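Local coordinates for protein major centromere autoantigen B (Homo sapiens, PDB 1HLV) that binds the CENP-B box DNA of centromeres through its DNA-binding domains and kinks the DNA as it does so, at residues Arg15-Gln18 and Glu19-Asn23; Gly79-Ile82 and Ala83-Gln87. All blocks are in the same frame, centred on the assembly; numbering follows the deposited sequence.

Interaction 1: Arg15-Gln18 and Glu19-Asn23; sequences RIIQ and EVEEN
The amide of Gln18 and the carboxylate of Glu22, one helical turn apart, meet with their planes 69° apart, so neither flat group is stacked on the other. The aliphatic part of Gln18 carries this contact: its CG stands over one face of the Glu22 carboxylate, 3.6 Å from CD of Glu22. The first torsion of Gln18, which sets CG opposite the backbone N (chi1 178°), puts the methylene there, and the extended chain beyond carries the amide onward past the carboxylate. The third flat group, the Asn23 amide, turns back over the last turn, where ND2 donates to Glu19 O at 2.9 Å. The acceptor sits near the amide plane, and the donor lies in the carbonyl plane on a lone pair, which fixes how the Asn23 amide is turned.

Helix 10-22, the first helix of the chain, lies in the N-terminal DNA-binding domain of the helix-turn-helix class; residues 15-22 make up its C-terminal part, with Asn23 just beyond. The i to i+4 ladder runs through Glu19 N to Arg15 O at 2.8 Å, Val20 N to Ile16 O, Glu21 N to Ile17 O and Glu22 N to Gln18 O. The backbone bond from Asn23 N to Val20 O is weak at 3.5 Å, which leaves the ND2 bond to Glu19 O as the firm contact between Asn23 and the helix.

Ile17 and Glu21 run side by side, CG2 of Ile17 being 4.1 Å from CD of Glu21. The hydrophobic side is covered by other helices: Ile16 touches Leu42 and Phe35, Ile17 touches Ile45 and Ile52, and Val20 touches Ile31 and Leu46. Glu19 OE2 is held by a salt bridge to Arg34 NH1 on helix 28-35.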
loop_
_atom_site.group_PDB
_atom_site.type_symbol
_atom_site.label_atom_id
_atom_site.label_comp_id
_atom_site.label_asym_id
_atom_site.label_seq_id
_atom_site.Cartn_x
_atom_site.Cartn_y
_atom_site.Cartn_z
ATOM N N ARG C 15 1.867 -9.325 -10.994
ATOM C CA ARG C 15 2.119 -9.948 -12.285
ATOM C C ARG C 15 2.481 -11.418 -12.096
ATOM O O ARG C 15 1.999 -12.288 -12.826
ATOM C CB ARG C 15 3.249 -9.221 -13.020
ATOM C CG ARG C 15 3.546 -9.788 -14.401
ATOM C CD ARG C 15 4.690 -9.046 -15.075
ATOM N NE ARG C 15 5.140 -9.706 -16.300
ATOM C CZ ARG C 15 6.189 -9.315 -17.021
ATOM N NH1 ARG C 15 6.901 -8.263 -16.644
ATOM N NH2 ARG C 15 6.536 -9.985 -18.113
ATOM N N ILE C 16 3.334 -11.691 -11.115
ATOM C CA ILE C 16 3.749 -13.058 -10.822
ATOM C C ILE C 16 2.520 -13.909 -10.494
ATOM O O ILE C 16 2.373 -15.026 -10.990
ATOM C CB ILE C 16 4.743 -13.082 -9.632
ATOM C CG1 ILE C 16 6.055 -12.429 -10.059
ATOM C CG2 ILE C 16 4.990 -14.504 -9.160
ATOM C CD1 ILE C 16 7.067 -12.294 -8.951
ATOM N N ILE C 17 1.638 -13.368 -9.659
ATOM C CA ILE C 17 0.419 -14.063 -9.269
ATOM C C ILE C 17 -0.416 -14.355 -10.506
ATOM O O ILE C 17 -0.870 -15.476 -10.716
ATOM C CB ILE C 17 -0.409 -13.206 -8.285
ATOM C CG1 ILE C 17 0.276 -13.186 -6.918
ATOM C CG2 ILE C 17 -1.820 -13.749 -8.163
ATOM C CD1 ILE C 17 -0.242 -12.099 -6.001
ATOM N N GLN C 18 -0.613 -13.327 -11.322
ATOM C CA GLN C 18 -1.394 -13.452 -12.542
ATOM C C GLN C 18 -0.790 -14.507 -13.466
ATOM O O GLN C 18 -1.509 -15.229 -14.160
ATOM C CB GLN C 18 -1.440 -12.105 -13.261
ATOM C CG GLN C 18 -2.186 -12.134 -14.576
ATOM C CD GLN C 18 -2.018 -10.855 -15.376
ATOM O OE1 GLN C 18 -2.521 -10.744 -16.497
ATOM N NE2 GLN C 18 -1.304 -9.881 -14.806
ATOM N N GLU C 19 0.534 -14.594 -13.472
ATOM C CA GLU C 19 1.216 -15.563 -14.316
ATOM C C GLU C 19 0.832 -16.988 -13.922
ATOM O O GLU C 19 0.576 -17.833 -14.782
ATOM C CB GLU C 19 2.733 -15.395 -14.205
ATOM C CG GLU C 19 3.521 -16.276 -15.160
ATOM C CD GLU C 19 3.473 -15.773 -16.596
ATOM O OE1 GLU C 19 2.550 -15.000 -16.930
ATOM O OE2 GLU C 19 4.354 -16.160 -17.392
ATOM N N VAL C 20 0.789 -17.251 -12.622
ATOM C CA VAL C 20 0.452 -18.576 -12.129
ATOM C C VAL C 20 -0.995 -18.969 -12.406
ATOM O O VAL C 20 -1.273 -20.128 -12.698
ATOM C CB VAL C 20 0.731 -18.691 -10.615
ATOM C CG1 VAL C 20 0.207 -20.016 -10.082
ATOM C CG2 VAL C 20 2.229 -18.580 -10.362
ATOM N N GLU C 21 -1.914 -18.013 -12.329
ATOM C CA GLU C 21 -3.322 -18.305 -12.575
ATOM C C GLU C 21 -3.651 -18.508 -14.057
ATOM O O GLU C 21 -4.631 -19.172 -14.392
ATOM C CB GLU C 21 -4.195 -17.191 -11.995
ATOM C CG GLU C 21 -3.907 -16.926 -10.525
ATOM C CD GLU C 21 -4.864 -15.925 -9.898
ATOM O OE1 GLU C 21 -5.173 -14.902 -10.554
ATOM O OE2 GLU C 21 -5.294 -16.158 -8.741
ATOM N N GLU C 22 -2.829 -17.948 -14.940
ATOM C CA GLU C 22 -3.056 -18.084 -16.377
ATOM C C GLU C 22 -2.268 -19.246 -16.978
ATOM O O GLU C 22 -2.442 -19.582 -18.145
ATOM C CB GLU C 22 -2.672 -16.793 -17.100
ATOM C CG GLU C 22 -3.365 -15.561 -16.568
ATOM C CD GLU C 22 -2.941 -14.303 -17.297
ATOM O OE1 GLU C 22 -1.738 -14.188 -17.626
ATOM O OE2 GLU C 22 -3.800 -13.424 -17.528
ATOM N N ASN C 23 -1.400 -19.855 -16.179
ATOM C CA ASN C 23 -0.585 -20.969 -16.647
ATOM C C ASN C 23 -0.564 -22.083 -15.610
ATOM O O ASN C 23 0.500 -22.503 -15.148
ATOM C CB ASN C 23 0.841 -20.490 -16.913
ATOM C CG ASN C 23 0.911 -19.464 -18.026
ATOM O OD1 ASN C 23 1.252 -19.791 -19.163
ATOM N ND2 ASN C 23 0.579 -18.215 -17.707
#

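Interaction 2: Gly79-Ile82 and Ala83-Gln87; sequences GLLI and AWFQQ
Leu81 and Trp84 lie side by side on helix 75-88, with CD1 of Leu81 3.8 Å from CE3 of Trp84 at the benzo part of the indole. This helix belongs to the Tc5 transposase-type DNA-binding domain, a helix-turn-helix relative. At the indole edge, in the ring plane, sits Leu81 O, 3.6 Å from Trp84 CE3.

The second aromatic contact uses a ring face. Ile82 CA stands 4.0 Å from the centroid of the Phe85 ring and only 20° off its normal, which meets the geometry of a CH-pi contact. Ile82 CG1 continues the contact at 4.0 Å from Phe85 CZ. Phe85 reaches this position with CG between its backbone N and carbonyl carbon (chi1 72°), a setting that folds the ring back over the preceding turn. One turn along from Ile82, its CG2 methyl sits over the face of the Gln86 amide on the NE2 side, 3.3 Å from Gln86 NE2, both side chains pointing the same way.

Behind these side chains, the backbone ladder sets the spacing: Ala83 N donates to Gly79 O at 3.1 Å and Trp84 N to Leu80 O. The outer shell comes from the rest of the domain. Helix 120-129 sends Phe126 against Leu81, Ile82 and Phe85, while helix 97-111 brings Leu100 to Phe85 and Ile99 to Trp84; Lys103 adds a cation-pi contact with the indole. Leu81 O borders the Trp84 edge and also accepts from Phe85 N at 3.0 Å, with an N-H...O angle of 169°.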
loop_
_atom_site.group_PDB
_atom_site.type_symbol
_atom_site.label_atom_id
_atom_site.label_comp_id
_atom_site.label_asym_id
_atom_site.label_seq_id
_atom_site.Cartn_x
_atom_site.Cartn_y
_atom_site.Cartn_z
ATOM N N GLY C 79 -7.833 6.259 8.039
ATOM C CA GLY C 79 -9.001 5.679 7.410
ATOM C C GLY C 79 -10.112 6.698 7.386
ATOM O O GLY C 79 -10.703 6.967 6.338
ATOM N N LEU C 80 -10.389 7.279 8.548
ATOM C CA LEU C 80 -11.434 8.289 8.667
ATOM C C LEU C 80 -11.157 9.521 7.796
ATOM O O LEU C 80 -12.055 10.026 7.122
ATOM C CB LEU C 80 -11.586 8.681 10.137
ATOM C CG LEU C 80 -12.045 7.460 10.953
ATOM C CD1 LEU C 80 -11.891 7.696 12.456
ATOM C CD2 LEU C 80 -13.489 7.137 10.564
ATOM N N LEU C 81 -9.907 9.981 7.803
ATOM C CA LEU C 81 -9.493 11.143 7.025
ATOM C C LEU C 81 -9.740 10.919 5.530
ATOM O O LEU C 81 -10.273 11.788 4.833
ATOM C CB LEU C 81 -8.005 11.421 7.270
ATOM C CG LEU C 81 -7.416 12.740 6.766
ATOM C CD1 LEU C 81 -8.182 13.915 7.366
ATOM C CD2 LEU C 81 -5.950 12.815 7.150
ATOM N N ILE C 82 -9.349 9.749 5.038
ATOM C CA ILE C 82 -9.537 9.424 3.628
ATOM C C ILE C 82 -11.016 9.459 3.272
ATOM O O ILE C 82 -11.416 10.142 2.328
ATOM C CB ILE C 82 -8.960 8.025 3.293
ATOM C CG1 ILE C 82 -7.434 8.104 3.241
ATOM C CG2 ILE C 82 -9.518 7.519 1.975
ATOM C CD1 ILE C 82 -6.753 6.777 3.062
ATOM N N ALA C 83 -11.825 8.725 4.028
ATOM C CA ALA C 83 -13.255 8.685 3.774
ATOM C C ALA C 83 -13.790 10.105 3.687
ATOM O O ALA C 83 -14.603 10.427 2.815
ATOM C CB ALA C 83 -13.962 7.937 4.885
ATOM N N TRP C 84 -13.312 10.949 4.596
ATOM C CA TRP C 84 -13.730 12.342 4.665
ATOM C C TRP C 84 -13.428 13.174 3.414
ATOM O O TRP C 84 -14.347 13.701 2.787
ATOM C CB TRP C 84 -13.094 13.007 5.885
ATOM C CG TRP C 84 -13.218 14.501 5.886
ATOM C CD1 TRP C 84 -14.326 15.239 6.211
ATOM C CD2 TRP C 84 -12.200 15.444 5.520
ATOM N NE1 TRP C 84 -14.057 16.580 6.071
ATOM C CE2 TRP C 84 -12.762 16.736 5.647
ATOM C CE3 TRP C 84 -10.867 15.322 5.097
ATOM C CZ2 TRP C 84 -12.036 17.902 5.367
ATOM C CZ3 TRP C 84 -10.145 16.476 4.820
ATOM C CH2 TRP C 84 -10.733 17.753 4.956
ATOM N N PHE C 85 -12.154 13.303 3.046
ATOM C CA PHE C 85 -11.815 14.104 1.876
ATOM C C PHE C 85 -12.201 13.431 0.570
ATOM O O PHE C 85 -12.362 14.096 -0.454
ATOM C CB PHE C 85 -10.319 14.488 1.866
ATOM C CG PHE C 85 -9.365 13.353 1.554
ATOM C CD1 PHE C 85 -9.435 12.658 0.348
ATOM C CD2 PHE C 85 -8.341 13.039 2.440
ATOM C CE1 PHE C 85 -8.500 11.672 0.033
ATOM C CE2 PHE C 85 -7.402 12.059 2.134
ATOM C CZ PHE C 85 -7.480 11.374 0.930
ATOM N N GLN C 86 -12.351 12.114 0.609
ATOM C CA GLN C 86 -12.723 11.359 -0.579
ATOM C C GLN C 86 -14.180 11.654 -0.908
ATOM O O GLN C 86 -14.633 11.449 -2.031
ATOM C CB GLN C 86 -12.535 9.870 -0.319
ATOM C CG GLN C 86 -11.951 9.121 -1.482
ATOM C CD GLN C 86 -11.336 7.807 -1.052
ATOM O OE1 GLN C 86 -12.019 6.932 -0.508
ATOM N NE2 GLN C 86 -10.034 7.663 -1.286
ATOM N N GLN C 87 -14.899 12.146 0.091
ATOM C CA GLN C 87 -16.305 12.490 -0.050
ATOM C C GLN C 87 -16.412 13.902 -0.624
ATOM O O GLN C 87 -17.405 14.254 -1.268
ATOM C CB GLN C 87 -16.976 12.406 1.320
ATOM C CG GLN C 87 -18.464 12.679 1.334
ATOM C CD GLN C 87 -19.075 12.392 2.696
ATOM O OE1 GLN C 87 -18.623 12.918 3.718
ATOM N NE2 GLN C 87 -20.107 11.551 2.719
#

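Overall arrangement
Interaction 1 and interaction 2 are separate in space: their centres are 33 Å apart, their nearest atoms about 22 Å, and they lie on opposite sides of the chain's centre. Each is internal to one helix, 10-22 in the first case and 75-88 in the second; one helix lies in the CENP-B N-terminal DNA-binding domain, the other in the Tc5 transposase-type domain. Measured from nearest atoms, residues 15-23 lie about 7 Å from the bound nucleic acid and residues 79-87 about 11 Å, so neither contact touches the DNA directly. Both instead present apolar residues to neighbouring helices, consistent with each helix packing within its own DNA-binding domain.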